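Local coordinates for protein transcriptional regulator kdgR (Escherichia coli, PDB 1YSP) that represses, as a DNA-binding regulator, genes for transport and catabolism of 2-keto-3-deoxygluconate, the piece here being its C-terminal IclR-type domain, at residues T61-G64 with K65-A69; E97-L100 with P101-Q105; E116-E119 with E120-C124; Q78-G82 with V83-R87. All coordinates share one frame; numbering follows the deposited sequence. Where two conformers were deposited one is given.

Contact 1: T61-G64 with K65-A69; sequences TAIG and KVLLA
K65 N, V66 N, L67 N and L68 N donate in turn to T61 O, A62 O, I63 O and G64 O, the i to i+4 ladder that opens helix 62-69, with L67 N to I63 O the shortest rung at 2.9 Å. The start of the helix is closed by T61 at the N-cap. Its OG1 accepts G64 N at 2.9 Å, a bent bond of 136°, and so serves a first-turn N-H for which the helix has no carbonyl yet to offer. A beta carbon on G64 would run into T61 OG1. On one flank I63 and L67 lie alongside each other, I63 CG2 meeting L67 CD1 at 3.6 Å. This N-capped helix packs within the IclR effector-domain fold between the antiparallel sheet, where I63 touches Y36 and A126, and helix 96-109. K65 faces the latter. With CG set beside its own N (chi1 -65°) and the rest of the chain extended, it runs back past the cap, CG 3.4 Å from T61 O, and brings NZ to a salt bridge with E117 and a hydrogen bond to E113 O. A methionine in place of K65 would probably leave the E117 carboxylate without its positive mate and E113 O without this donor. Farther along, L68 CG lies 3.5 Å from G64 O; L68 CB packs on L103, and its methyls turn to L80 and I79.

Contact 2: E97-L100 with P101-Q105; sequences EALL and PVLDQ
L99 and L103 meet through their branch points, CG to CG at 4.0 Å, one turn apart on the inward side of helix 96-109. L99 has its CG swung away from its own N (chi1 -175°), whereas L103 keeps CG beside its N (chi1 -62°), and the two chains cross at a slant. L103 also meets L100, whose CD2 lies 4.1 Å from L103 CD1. Beneath these leucines L103 N donates to L99 O at 2.9 Å, and D104 N to L100 O at 3.0 Å. This inner side is the close-packed one: L99 reaches L80, L100 touches V76 and K77, and L103 presses on K65, so the helix lies against both 62-69 and 73-80. The outer side is looser and open to solvent, with E97, A98 and P101 exposed. P101 breaks the ladder, because its ring puts CD 3.0 Å from E97 O where an N-H would otherwise stand. The helix kinks at this point yet carries on, with Q105 N bonding to P101 O. D104, also on the surface, sends its carboxylate to a salt bridge with R73 rather than into the leucine row. Apolar branches thus hold the buried face, while on the exposed one the imino nitrogen of P101 has no hydrogen to give, and E97 O goes without the helical bond it would otherwise receive from that position.

Contact 3: E116-E119 with E120-C124; sequences EEQE and EGLRC
E116 OE2 accepts G121 N at 2.7 Å, the shortest sound polar bond here, fairly straight at 156° and made with the lone pair that faces away from OE1. The group it grips belongs to a type II beta turn, E119 to L122, within the connection between antiparallel strands 112-115 and 123-130. L122 N closes the turn on E119 O at 3.1 Å, coming in from above the carbonyl plane, and G121 fills the third position with positive phi. E116 gets there because CG lies beside its own N (chi1 -57°) and the chain then runs out extended to the turn. Its backbone joins in too: E116 N makes a weak bond to L122 O. An alanine at E116 would probably leave G121 N without its carboxylate acceptor and the turn freer to shift. L122 and E119 meet through their CB atoms, 4.1 Å apart. A water links the same two residues across the turn: it accepts from E119 N and lies 3.0 Å from L122 O, to which it can donate. Before the turn, E117 N is hydrogen-bonded to the carboxylate of D114, and R123, in the strand that follows, pairs with E113. E120 N, by contrast, is buried here without a partner in the model, while the E120 carbonyl is served by a second water, whose oxygen lies 2.8 Å from E120 O.

Contact 4: Q78-G82 with V83-R87; sequences QILEG and VEYKR
L80 and V83 lie side by side and point the same way, L80 CD2 meeting V83 CG2 at 4.0 Å. The end of Y85 comes across L80 at about a right angle, its OH 3.6 Å from L80 CD1, so the leucine has an aliphatic neighbour and a phenol oxygen against its branches. V83 serves both partners: while CG2 leans on L80, CG1 sits 4.2 Å above the centre of the Y85 ring, a methyl packed on the aromatic face. CG1 reaches the ring because it stands opposite the backbone N (chi1 179°), which leaves CG2 beside that N and near the leucine. One layer out is the backbone that sets these groups. V83 N donates to L80 O at 3.1 Å, well above the carbonyl plane, as the C-terminal end of helix 73-80 passes through E81 and G82 into the long connection to helix 96-109 of the IclR effector domain. A water spans the same step, 2.9 Å from L80 O and 2.7 Å from V83 O, placed to donate to either, though it may not serve both at once. The next layer belongs to other parts of the domain. Y85 OH is hydrogen-bonded to T96, at the start of helix 96-109, and the Y85 ring meets that of Y59 with planes inclined at about 50°. The hydroxyl of Y59 takes K86 N.

Overall arrangement
Contact 1 is the core member: its centre lies about 5 Å from that of the chain, and its touching residues are all buried. Contact 2 is partly buried, and contacts 3 and 4 lie at the surface. Contacts 1, 2 and 4 bring helices 62-69, 96-109 and 73-80 together, each touching the other two through apolar side chains, mostly leucines. Contact 3 joins contact 1 differently, chiefly by a salt bridge, with some packing of T61 and A62, and touches neither contact 2 nor contact 4. Helical ladders with apolar flanks mark contacts 1 and 2; the two surface contacts, where a helix or a strand meets a loop, add waters between backbone groups.

Contact 1: T61-G64 with K65-A69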
ATOM      1  N   THR A  61       6.487   2.703   2.968  1.00 21.49           N
ATOM      2  CA  THR A  61       5.216   2.987   2.272  1.00 21.44           C
ATOM      3  C   THR A  61       4.176   1.934   2.649  1.00 21.24           C
ATOM      4  O   THR A  61       4.539   0.789   2.878  1.00 22.66           O
ATOM      5  CB  THR A  61       5.383   3.024   0.724  1.00 21.19           C
ATOM      6  OG1 THR A  61       5.858   1.750   0.225  1.00 20.09           O
ATOM      7  CG2 THR A  61       6.329   4.138   0.345  1.00 22.36           C
ATOM      8  N   ALA A  62       2.890   2.302   2.725  1.00 20.64           N
ATOM      9  CA  ALA A  62       1.843   1.353   3.008  1.00 19.93           C
ATOM     10  C   ALA A  62       1.748   0.325   1.836  1.00 17.80           C
ATOM     11  O   ALA A  62       1.582  -0.861   2.061  1.00 18.34           O
ATOM     12  CB  ALA A  62       0.469   2.081   3.271  1.00 19.55           C
ATOM     13  N   ILE A  63       1.887   0.805   0.624  1.00 19.88           N
ATOM     14  CA  ILE A  63       1.812  -0.103  -0.587  1.00 20.23           C
ATOM     15  C   ILE A  63       3.003  -1.081  -0.600  1.00 20.40           C
ATOM     16  O   ILE A  63       2.877  -2.269  -0.948  1.00 19.70           O
ATOM     17  CB  ILE A  63       1.756   0.753  -1.896  1.00 19.27           C
ATOM     18  CG1 ILE A  63       0.352   1.426  -2.038  1.00 20.61           C
ATOM     19  CG2 ILE A  63       2.097  -0.124  -3.145  1.00 22.26           C
ATOM     20  CD1 ILE A  63       0.345   2.593  -3.076  1.00 21.77           C
ATOM     21  N   GLY A  64       4.190  -0.571  -0.268  1.00 20.55           N
ATOM     22  CA  GLY A  64       5.374  -1.436  -0.153  1.00 20.76           C
ATOM     23  C   GLY A  64       5.133  -2.560   0.825  1.00 19.46           C
ATOM     24  O   GLY A  64       5.425  -3.725   0.531  1.00 19.81           O
ATOM     25  N   LYS A  65       4.608  -2.253   1.997  1.00 19.44           N
ATOM     26  CA  LYS A  65       4.320  -3.300   2.962  1.00 18.59           C
ATOM     27  C   LYS A  65       3.362  -4.360   2.430  1.00 20.21           C
ATOM     28  O   LYS A  65       3.549  -5.568   2.660  1.00 20.31           O
ATOM     29  CB  LYS A  65       3.799  -2.755   4.254  1.00 20.35           C
ATOM     30  CG  LYS A  65       4.928  -1.898   4.958  1.00 19.21           C
ATOM     31  CD  LYS A  65       4.441  -1.382   6.297  1.00 20.66           C
ATOM     32  CE  LYS A  65       5.353  -0.186   6.711  1.00 25.87           C
ATOM     33  NZ  LYS A  65       4.841   0.521   7.965  1.00 29.07           N
ATOM     34  N   VAL A  66       2.320  -3.922   1.738  1.00 21.24           N
ATOM     35  CA  VAL A  66       1.378  -4.941   1.269  1.00 21.84           C
ATOM     36  C   VAL A  66       1.910  -5.742   0.083  1.00 21.77           C
ATOM     37  O   VAL A  66       1.488  -6.884  -0.094  1.00 24.90           O
ATOM     38  CB  VAL A  66      -0.105  -4.383   0.968  1.00 22.76           C
ATOM     39  CG1 VAL A  66      -0.720  -3.589   2.201  1.00 21.11           C
ATOM     40  CG2 VAL A  66      -0.170  -3.650  -0.305  1.00 24.95           C
ATOM     41  N   LEU A  67       2.827  -5.182  -0.701  1.00 22.36           N
ATOM     42  CA  LEU A  67       3.468  -5.903  -1.843  1.00 23.32           C
ATOM     43  C   LEU A  67       4.445  -6.985  -1.380  1.00 24.91           C
ATOM     44  O   LEU A  67       4.757  -7.924  -2.126  1.00 25.96           O
ATOM     45  CB  LEU A  67       4.206  -4.960  -2.756  1.00 23.89           C
ATOM     46  CG  LEU A  67       3.385  -4.074  -3.684  1.00 25.98           C
ATOM     47  CD1 LEU A  67       4.238  -2.887  -4.144  1.00 29.67           C
ATOM     48  CD2 LEU A  67       2.844  -4.901  -4.878  1.00 28.85           C
ATOM     49  N   LEU A  68       4.918  -6.830  -0.161  1.00 23.07           N
ATOM     50  CA  LEU A  68       5.776  -7.836   0.498  1.00 24.77           C
ATOM     51  C   LEU A  68       5.118  -8.797   1.445  1.00 24.88           C
ATOM     52  O   LEU A  68       5.628  -9.926   1.600  1.00 27.30           O
ATOM     53  CB  LEU A  68       6.921  -7.128   1.274  1.00 23.89           C
ATOM     54  CG  LEU A  68       7.833  -6.219   0.443  1.00 22.39           C
ATOM     55  CD1 LEU A  68       8.912  -5.490   1.363  1.00 21.37           C
ATOM     56  CD2 LEU A  68       8.547  -6.927  -0.760  1.00 25.55           C
ATOM     57  N   ALA A  69       4.059  -8.373   2.158  1.00 25.05           N
ATOM     58  CA  ALA A  69       3.511  -9.132   3.295  1.00 25.54           C
ATOM     59  C   ALA A  69       2.979 -10.537   2.986  1.00 28.20           C
ATOM     60  O   ALA A  69       3.060 -11.412   3.832  1.00 28.81           O
ATOM     61  CB  ALA A  69       2.477  -8.326   4.100  1.00 24.86           C
TER

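Contact 2: E97-L100 with P101-Q105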
ATOM      1  N   GLU A  97      15.354  -6.994   9.555  1.00 22.31           N
ATOM      2  CA  GLU A  97      15.023  -7.688  10.790  1.00 22.52           C
ATOM      3  C   GLU A  97      13.873  -7.026  11.530  1.00 21.11           C
ATOM      4  O   GLU A  97      12.977  -7.724  12.025  1.00 22.47           O
ATOM      5  CB  GLU A  97      16.268  -7.757  11.677  1.00 23.66           C
ATOM      6  CG  GLU A  97      17.396  -8.679  11.156  1.00 26.31           C
ATOM      7  CD  GLU A  97      18.292  -8.054  10.052  1.00 32.64           C
ATOM      8  OE1 GLU A  97      18.205  -6.828   9.753  1.00 30.78           O
ATOM      9  OE2 GLU A  97      19.086  -8.820   9.467  1.00 39.26           O
ATOM     10  N   ALA A  98      13.860  -5.686  11.574  1.00 20.42           N
ATOM     11  CA  ALA A  98      12.703  -4.925  12.101  1.00 20.27           C
ATOM     12  C   ALA A  98      11.433  -4.988  11.211  1.00 20.87           C
ATOM     13  O   ALA A  98      10.278  -4.907  11.713  1.00 20.22           O
ATOM     14  CB  ALA A  98      13.088  -3.478  12.417  1.00 19.11           C
ATOM     15  N   LEU A  99      11.616  -5.139   9.896  1.00 20.13           N
ATOM     16  CA  LEU A  99      10.448  -5.101   8.982  1.00 20.17           C
ATOM     17  C   LEU A  99       9.636  -6.380   8.950  1.00 21.00           C
ATOM     18  O   LEU A  99       8.390  -6.336   8.770  1.00 19.41           O
ATOM     19  CB  LEU A  99      10.901  -4.753   7.529  1.00 19.86           C
ATOM     20  CG  LEU A  99       9.852  -4.539   6.434  1.00 21.14           C
ATOM     21  CD1 LEU A  99       8.975  -3.328   6.740  1.00 24.17           C
ATOM     22  CD2 LEU A  99      10.600  -4.370   5.048  1.00 19.74           C
ATOM     23  N   LEU A 100      10.335  -7.514   9.064  1.00 20.57           N
ATOM     24  CA  LEU A 100       9.663  -8.821   8.908  1.00 22.04           C
ATOM     25  C   LEU A 100       8.532  -9.001   9.920  1.00 20.85           C
ATOM     26  O   LEU A 100       7.416  -9.377   9.536  1.00 22.83           O
ATOM     27  CB  LEU A 100      10.672  -9.976   8.888  1.00 21.79           C
ATOM     28  CG  LEU A 100      11.593  -9.995   7.637  1.00 23.98           C
ATOM     29  CD1 LEU A 100      12.508 -11.228   7.594  1.00 28.87           C
ATOM     30  CD2 LEU A 100      10.882  -9.885   6.326  1.00 28.59           C
ATOM     31  N   PRO A 101       8.748  -8.654  11.204  1.00 21.31           N
ATOM     32  CA  PRO A 101       7.608  -8.693  12.138  1.00 21.38           C
ATOM     33  C   PRO A 101       6.480  -7.714  11.753  1.00 21.75           C
ATOM     34  O   PRO A 101       5.314  -8.008  11.965  1.00 23.47           O
ATOM     35  CB  PRO A 101       8.247  -8.306  13.502  1.00 21.52           C
ATOM     36  CG  PRO A 101       9.662  -8.728  13.371  1.00 20.22           C
ATOM     37  CD  PRO A 101       9.991  -8.298  11.923  1.00 21.44           C
ATOM     38  N   VAL A 102       6.814  -6.559  11.178  1.00 22.69           N
ATOM     39  CA  VAL A 102       5.745  -5.644  10.728  1.00 22.09           C
ATOM     40  C   VAL A 102       4.916  -6.307   9.593  1.00 22.37           C
ATOM     41  O   VAL A 102       3.667  -6.255   9.573  1.00 22.68           O
ATOM     42  CB  VAL A 102       6.354  -4.287  10.319  1.00 22.43           C
ATOM     43  CG1 VAL A 102       5.355  -3.425   9.539  1.00 24.34           C
ATOM     44  CG2 VAL A 102       6.891  -3.543  11.584  1.00 22.18           C
ATOM     45  N   LEU A 103       5.610  -6.964   8.679  1.00 22.20           N
ATOM     46  CA  LEU A 103       4.932  -7.668   7.587  1.00 23.40           C
ATOM     47  C   LEU A 103       3.998  -8.778   8.097  1.00 25.19           C
ATOM     48  O   LEU A 103       2.937  -9.047   7.489  1.00 22.83           O
ATOM     49  CB  LEU A 103       5.953  -8.196   6.597  1.00 23.75           C
ATOM     50  CG  LEU A 103       6.817  -7.140   5.889  1.00 24.96           C
ATOM     51  CD1 LEU A 103       7.605  -7.919   4.851  1.00 25.66           C
ATOM     52  CD2 LEU A 103       6.018  -6.032   5.226  1.00 22.00           C
ATOM     53  N   ASP A 104       4.390  -9.426   9.197  1.00 24.89           N
ATOM     54  CA  ASP A 104       3.526 -10.417   9.866  1.00 26.63           C
ATOM     55  C   ASP A 104       2.204  -9.765  10.269  1.00 25.04           C
ATOM     56  O   ASP A 104       1.109 -10.327  10.019  1.00 26.56           O
ATOM     57  CB  ASP A 104       4.168 -11.003  11.136  1.00 26.01           C
ATOM     58  CG  ASP A 104       5.331 -11.939  10.865  1.00 29.03           C
ATOM     59  OD1 ASP A 104       5.504 -12.444   9.754  1.00 25.97           O
ATOM     60  OD2 ASP A 104       6.109 -12.138  11.828  1.00 29.74           O
ATOM     61  N   GLN A 105       2.286  -8.602  10.915  1.00 23.78           N
ATOM     62  CA  GLN A 105       1.082  -7.899  11.359  1.00 24.56           C
ATOM     63  C   GLN A 105       0.244  -7.446  10.144  1.00 24.38           C
ATOM     64  O   GLN A 105      -1.007  -7.531  10.183  1.00 24.60           O
ATOM     65  CB  GLN A 105       1.443  -6.707  12.228  1.00 24.55           C
ATOM     66  CG  GLN A 105       0.289  -5.842  12.643  1.00 30.41           C
ATOM     67  CD  GLN A 105      -0.595  -6.541  13.656  1.00 37.15           C
ATOM     68  OE1 GLN A 105      -0.148  -7.495  14.313  1.00 38.74           O
ATOM     69  NE2 GLN A 105      -1.847  -6.096  13.781  1.00 36.16           N
TER

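Contact 3: E116-E119 with E120-C124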
ATOM      1  N   GLU A 116       3.446   8.183   9.404  1.00 25.02           N
ATOM      2  CA  GLU A 116       4.550   9.168   9.396  1.00 26.93           C
ATOM      3  C   GLU A 116       5.941   8.520   9.370  1.00 27.71           C
ATOM      4  O   GLU A 116       6.867   8.923  10.109  1.00 26.15           O
ATOM      5  CB  GLU A 116       4.422  10.120  10.607  1.00 27.42           C
ATOM      6  CG  GLU A 116       3.093  10.855  10.657  1.00 29.46           C
ATOM      7  CD  GLU A 116       3.012  11.774  11.913  1.00 31.30           C
ATOM      8  OE1 GLU A 116       2.668  11.281  13.010  1.00 34.29           O
ATOM      9  OE2 GLU A 116       3.290  12.962  11.743  1.00 35.52           O
ATOM     10  N   GLU A 117       6.058   7.476   8.547  1.00 26.07           N
ATOM     11  CA  GLU A 117       7.322   6.795   8.319  1.00 26.80           C
ATOM     12  C   GLU A 117       8.132   7.398   7.174  1.00 27.45           C
ATOM     13  O   GLU A 117       9.344   7.293   7.169  1.00 26.17           O
ATOM     14  CB  GLU A 117       7.051   5.294   8.096  1.00 24.99           C
ATOM     15  CG  GLU A 117       6.552   4.595   9.356  1.00 24.34           C
ATOM     16  CD  GLU A 117       5.806   3.329   9.058  1.00 25.28           C
ATOM     17  OE1 GLU A 117       6.396   2.455   8.396  1.00 30.25           O
ATOM     18  OE2 GLU A 117       4.612   3.243   9.394  1.00 23.77           O
ATOM     19  N   GLN A 118       7.471   8.031   6.197  1.00 29.42           N
ATOM     20  CA  GLN A 118       8.181   8.748   5.123  1.00 32.53           C
ATOM     21  C   GLN A 118       8.336  10.237   5.395  1.00 33.86           C
ATOM     22  O   GLN A 118       9.390  10.822   5.115  1.00 33.42           O
ATOM     23  CB  GLN A 118       7.441   8.615   3.787  1.00 33.02           C
ATOM     24  CG  GLN A 118       7.507   7.299   3.128  1.00 33.54           C
ATOM     25  CD  GLN A 118       7.012   7.398   1.688  1.00 37.37           C
ATOM     26  OE1 GLN A 118       7.801   7.341   0.755  1.00 41.63           O
ATOM     27  NE2 GLN A 118       5.705   7.562   1.513  1.00 35.48           N
ATOM     28  N   GLU A 119       7.286  10.840   5.933  1.00 35.07           N
ATOM     29  CA  GLU A 119       7.213  12.281   6.079  1.00 37.93           C
ATOM     30  C   GLU A 119       6.371  12.595   7.294  1.00 37.41           C
ATOM     31  O   GLU A 119       5.281  12.028   7.479  1.00 36.87           O
ATOM     32  CB  GLU A 119       6.576  12.876   4.819  1.00 38.57           C
ATOM     33  CG  GLU A 119       6.891  14.333   4.577  1.00 45.42           C
ATOM     34  CD  GLU A 119       6.535  14.757   3.166  1.00 51.05           C
ATOM     35  OE1 GLU A 119       6.142  15.929   2.983  1.00 55.16           O
ATOM     36  OE2 GLU A 119       6.630  13.908   2.248  1.00 53.88           O
ATOM     37  N   GLU A 120       6.872  13.470   8.155  1.00 37.31           N
ATOM     38  CA  GLU A 120       6.040  13.936   9.270  1.00 38.60           C
ATOM     39  C   GLU A 120       4.719  14.494   8.716  1.00 37.61           C
ATOM     40  O   GLU A 120       4.684  15.116   7.652  1.00 38.65           O
ATOM     41  CB  GLU A 120       6.769  14.989  10.129  1.00 40.01           C
ATOM     42  CG  GLU A 120       8.004  14.447  10.832  1.00 44.05           C
ATOM     43  CD  GLU A 120       9.262  14.423   9.957  1.00 50.30           C
ATOM     44  OE1 GLU A 120       9.170  14.614   8.707  1.00 51.81           O
ATOM     45  OE2 GLU A 120      10.366  14.223  10.543  1.00 53.47           O
ATOM     46  N   GLY A 121       3.631  14.182   9.397  1.00 37.27           N
ATOM     47  CA  GLY A 121       2.339  14.718   9.012  1.00 36.82           C
ATOM     48  C   GLY A 121       1.657  13.994   7.874  1.00 35.90           C
ATOM     49  O   GLY A 121       0.553  14.391   7.472  1.00 35.61           O
ATOM     50  N   LEU A 122       2.290  12.932   7.351  1.00 33.85           N
ATOM     51  CA  LEU A 122       1.661  12.138   6.269  1.00 32.67           C
ATOM     52  C   LEU A 122       1.345  10.695   6.728  1.00 30.95           C
ATOM     53  O   LEU A 122       2.227   9.998   7.240  1.00 29.22           O
ATOM     54  CB  LEU A 122       2.548  12.140   5.003  1.00 32.66           C
ATOM     55  CG  LEU A 122       2.239  11.189   3.830  1.00 34.56           C
ATOM     56  CD1 LEU A 122       1.127  11.810   2.968  1.00 36.66           C
ATOM     57  CD2 LEU A 122       3.482  10.895   2.951  1.00 34.81           C
ATOM     58  N   ARG A 123       0.094  10.259   6.565  1.00 28.96           N
ATOM     59  CA  ARG A 123      -0.240   8.883   6.889  1.00 28.88           C
ATOM     60  C   ARG A 123      -0.961   8.249   5.704  1.00 28.43           C
ATOM     61  O   ARG A 123      -1.718   8.931   5.012  1.00 26.92           O
ATOM     62  CB  ARG A 123      -1.066   8.776   8.155  1.00 29.38           C
ATOM     63  CG  ARG A 123      -1.170   7.334   8.591  1.00 34.71           C
ATOM     64  CD  ARG A 123      -2.264   7.000   9.564  1.00 41.81           C
ATOM     65  NE  ARG A 123      -2.026   7.396  10.930  1.00 42.32           N
ATOM     66  CZ  ARG A 123      -2.173   6.601  11.991  1.00 44.62           C
ATOM     67  NH1 ARG A 123      -2.492   5.313  11.862  1.00 44.28           N
ATOM     68  NH2 ARG A 123      -1.991   7.102  13.201  1.00 44.11           N
ATOM     69  N   CYS A 124      -0.693   6.966   5.471  1.00 27.34           N
ATOM     70  CA  CYS A 124      -1.317   6.221   4.364  1.00 27.48           C
ATOM     71  C   CYS A 124      -1.753   4.860   4.866  1.00 23.72           C
ATOM     72  O   CYS A 124      -1.173   4.309   5.838  1.00 23.43           O
ATOM     73  CB  CYS A 124      -0.337   6.094   3.178  1.00 27.45           C
ATOM     74  SG  CYS A 124      -0.050   7.678   2.326  1.00 39.59           S
TER
HETATM   75  O   HOH W   1       4.709   9.250   5.827  1.00 28.91           O
HETATM   76  O   HOH W   2       3.538  15.774   5.174  1.00 51.55           O

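Contact 4: Q78-G82 with V83-R87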
ATOM      1  N   GLN A  78      15.302 -11.822  -0.288  1.00 39.20           N
ATOM      2  CA  GLN A  78      15.945 -11.594  -1.613  1.00 40.66           C
ATOM      3  C   GLN A  78      15.718 -10.183  -2.177  1.00 38.85           C
ATOM      4  O   GLN A  78      16.678  -9.466  -2.509  1.00 38.68           O
ATOM      5  CB  GLN A  78      15.487 -12.663  -2.621  1.00 41.13           C
ATOM      6  CG  GLN A  78      15.915 -12.408  -4.078  1.00 44.71           C
ATOM      7  CD  GLN A  78      15.543 -13.548  -5.066  1.00 45.53           C
ATOM      8  OE1 GLN A  78      14.417 -14.095  -5.054  1.00 51.13           O
ATOM      9  NE2 GLN A  78      16.493 -13.879  -5.957  1.00 50.76           N
ATOM     10  N   ILE A  79      14.450  -9.787  -2.299  1.00 37.10           N
ATOM     11  CA  ILE A  79      14.103  -8.428  -2.742  1.00 35.03           C
ATOM     12  C   ILE A  79      14.836  -7.371  -1.872  1.00 33.95           C
ATOM     13  O   ILE A  79      15.432  -6.427  -2.379  1.00 33.95           O
ATOM     14  CB  ILE A  79      12.572  -8.207  -2.683  1.00 34.29           C
ATOM     15  CG1 ILE A  79      11.832  -9.126  -3.674  1.00 35.62           C
ATOM     16  CG2 ILE A  79      12.233  -6.744  -2.962  1.00 34.66           C
ATOM     17  CD1 ILE A  79      10.356  -9.401  -3.297  1.00 33.96           C
ATOM     18  N   LEU A  80      14.815  -7.549  -0.551  1.00 32.74           N
ATOM     19  CA  LEU A  80      15.358  -6.528   0.352  1.00 31.83           C
ATOM     20  C   LEU A  80      16.890  -6.528   0.493  1.00 32.66           C
ATOM     21  O   LEU A  80      17.482  -5.594   1.058  1.00 31.14           O
ATOM     22  CB  LEU A  80      14.715  -6.660   1.727  1.00 30.61           C
ATOM     23  CG  LEU A  80      13.206  -6.417   1.751  1.00 28.27           C
ATOM     24  CD1 LEU A  80      12.753  -6.712   3.175  1.00 30.29           C
ATOM     25  CD2 LEU A  80      12.908  -5.008   1.310  1.00 25.92           C
ATOM     26  N   GLU A  81      17.536  -7.543  -0.074  1.00 34.82           N
ATOM     27  CA  GLU A  81      19.017  -7.642   0.000  1.00 36.97           C
ATOM     28  C   GLU A  81      19.766  -6.401  -0.446  1.00 36.57           C
ATOM     29  O   GLU A  81      20.726  -5.978   0.202  1.00 37.95           O
ATOM     30  CB  GLU A  81      19.495  -8.842  -0.830  1.00 37.08           C
ATOM     31  CG  GLU A  81      19.618 -10.076  -0.010  1.00 42.74           C
ATOM     32  CD  GLU A  81      20.919 -10.111   0.765  1.00 48.21           C
ATOM     33  OE1 GLU A  81      21.886 -10.744   0.266  1.00 51.23           O
ATOM     34  OE2 GLU A  81      20.984  -9.501   1.860  1.00 50.12           O
ATOM     35  N   GLY A  82      19.313  -5.818  -1.551  1.00 37.30           N
ATOM     36  CA  GLY A  82      19.975  -4.672  -2.157  1.00 37.25           C
ATOM     37  C   GLY A  82      19.691  -3.318  -1.505  1.00 36.81           C
ATOM     38  O   GLY A  82      20.485  -2.374  -1.656  1.00 37.37           O
ATOM     39  N   VAL A  83      18.606  -3.259  -0.728  1.00 34.65           N
ATOM     40  CA  VAL A  83      18.103  -2.020  -0.148  1.00 32.51           C
ATOM     41  C   VAL A  83      19.081  -1.417   0.847  1.00 31.43           C
ATOM     42  O   VAL A  83      19.576  -2.119   1.734  1.00 31.11           O
ATOM     43  CB  VAL A  83      16.713  -2.254   0.523  1.00 33.21           C
ATOM     44  CG1 VAL A  83      16.196  -0.960   1.145  1.00 31.75           C
ATOM     45  CG2 VAL A  83      15.690  -2.769  -0.524  1.00 34.08           C
ATOM     46  N   GLU A  84      19.351  -0.119   0.698  1.00 30.39           N
ATOM     47  CA  GLU A  84      20.037   0.681   1.718  1.00 28.91           C
ATOM     48  C   GLU A  84      18.970   1.418   2.555  1.00 26.93           C
ATOM     49  O   GLU A  84      18.282   2.361   2.100  1.00 25.42           O
ATOM     50  CB  GLU A  84      21.028   1.689   1.102  1.00 30.57           C
ATOM     51  CG  GLU A  84      21.718   2.646   2.159  1.00 30.50           C
ATOM     52  CD  GLU A  84      22.907   3.416   1.586  1.00 32.16           C
ATOM     53  OE1 GLU A  84      23.877   3.781   2.345  1.00 30.53           O
ATOM     54  OE2 GLU A  84      22.856   3.644   0.348  1.00 35.90           O
ATOM     55  N   TYR A  85      18.772   0.965   3.783  1.00 24.46           N
ATOM     56  CA  TYR A  85      17.734   1.599   4.602  1.00 22.07           C
ATOM     57  C   TYR A  85      18.139   3.027   4.993  1.00 22.09           C
ATOM     58  O   TYR A  85      19.278   3.271   5.322  1.00 20.89           O
ATOM     59  CB  TYR A  85      17.443   0.729   5.854  1.00 20.85           C
ATOM     60  CG  TYR A  85      16.752  -0.576   5.525  1.00 22.23           C
ATOM     61  CD1 TYR A  85      15.356  -0.640   5.531  1.00 21.86           C
ATOM     62  CD2 TYR A  85      17.478  -1.744   5.252  1.00 23.08           C
ATOM     63  CE1 TYR A  85      14.694  -1.798   5.286  1.00 23.10           C
ATOM     64  CE2 TYR A  85      16.822  -2.941   4.967  1.00 22.66           C
ATOM     65  CZ  TYR A  85      15.406  -2.951   4.976  1.00 21.69           C
ATOM     66  OH  TYR A  85      14.670  -4.070   4.766  1.00 20.99           O
ATOM     67  N   LYS A  86      17.192   3.948   4.939  1.00 22.15           N
ATOM     68  CA  LYS A  86      17.401   5.334   5.348  1.00 21.87           C
ATOM     69  C   LYS A  86      16.338   5.763   6.366  1.00 22.97           C
ATOM     70  O   LYS A  86      15.137   5.516   6.184  1.00 23.22           O
ATOM     71  CB  LYS A  86      17.394   6.228   4.085  1.00 24.46           C
ATOM     72  CG  LYS A  86      18.496   5.807   3.141  1.00 24.82           C
ATOM     73  CD  LYS A  86      18.705   6.785   2.020  1.00 32.39           C
ATOM     74  CE  LYS A  86      19.783   6.225   1.122  1.00 31.22           C
ATOM     75  NZ  LYS A  86      20.285   7.260   0.146  1.00 35.63           N
ATOM     76  N   ARG A  87      16.765   6.403   7.457  1.00 22.87           N
ATOM     77  CA  ARG A  87      15.855   6.863   8.481  0.50 24.65           C
ATOM     78  C   ARG A  87      15.298   8.228   8.069  1.00 26.71           C
ATOM     79  O   ARG A  87      15.995   9.258   8.183  1.00 25.74           O
ATOM     80  CB  ARG A  87      16.591   6.983   9.826  0.50 25.00           C
ATOM     81  CG  ARG A  87      15.648   7.233  11.012  0.50 25.73           C
ATOM     82  CD  ARG A  87      15.339   5.928  11.730  0.50 30.04           C
ATOM     83  NE  ARG A  87      14.604   6.174  12.964  0.50 33.81           N
ATOM     84  CZ  ARG A  87      15.143   6.077  14.179  0.50 32.69           C
ATOM     85  NH1 ARG A  87      16.411   5.709  14.319  0.50 35.85           N
ATOM     86  NH2 ARG A  87      14.404   6.323  15.246  0.50 31.71           N
TER
HETATM   87  O   HOH W   3      19.541  -4.593   2.917  1.00 29.11           O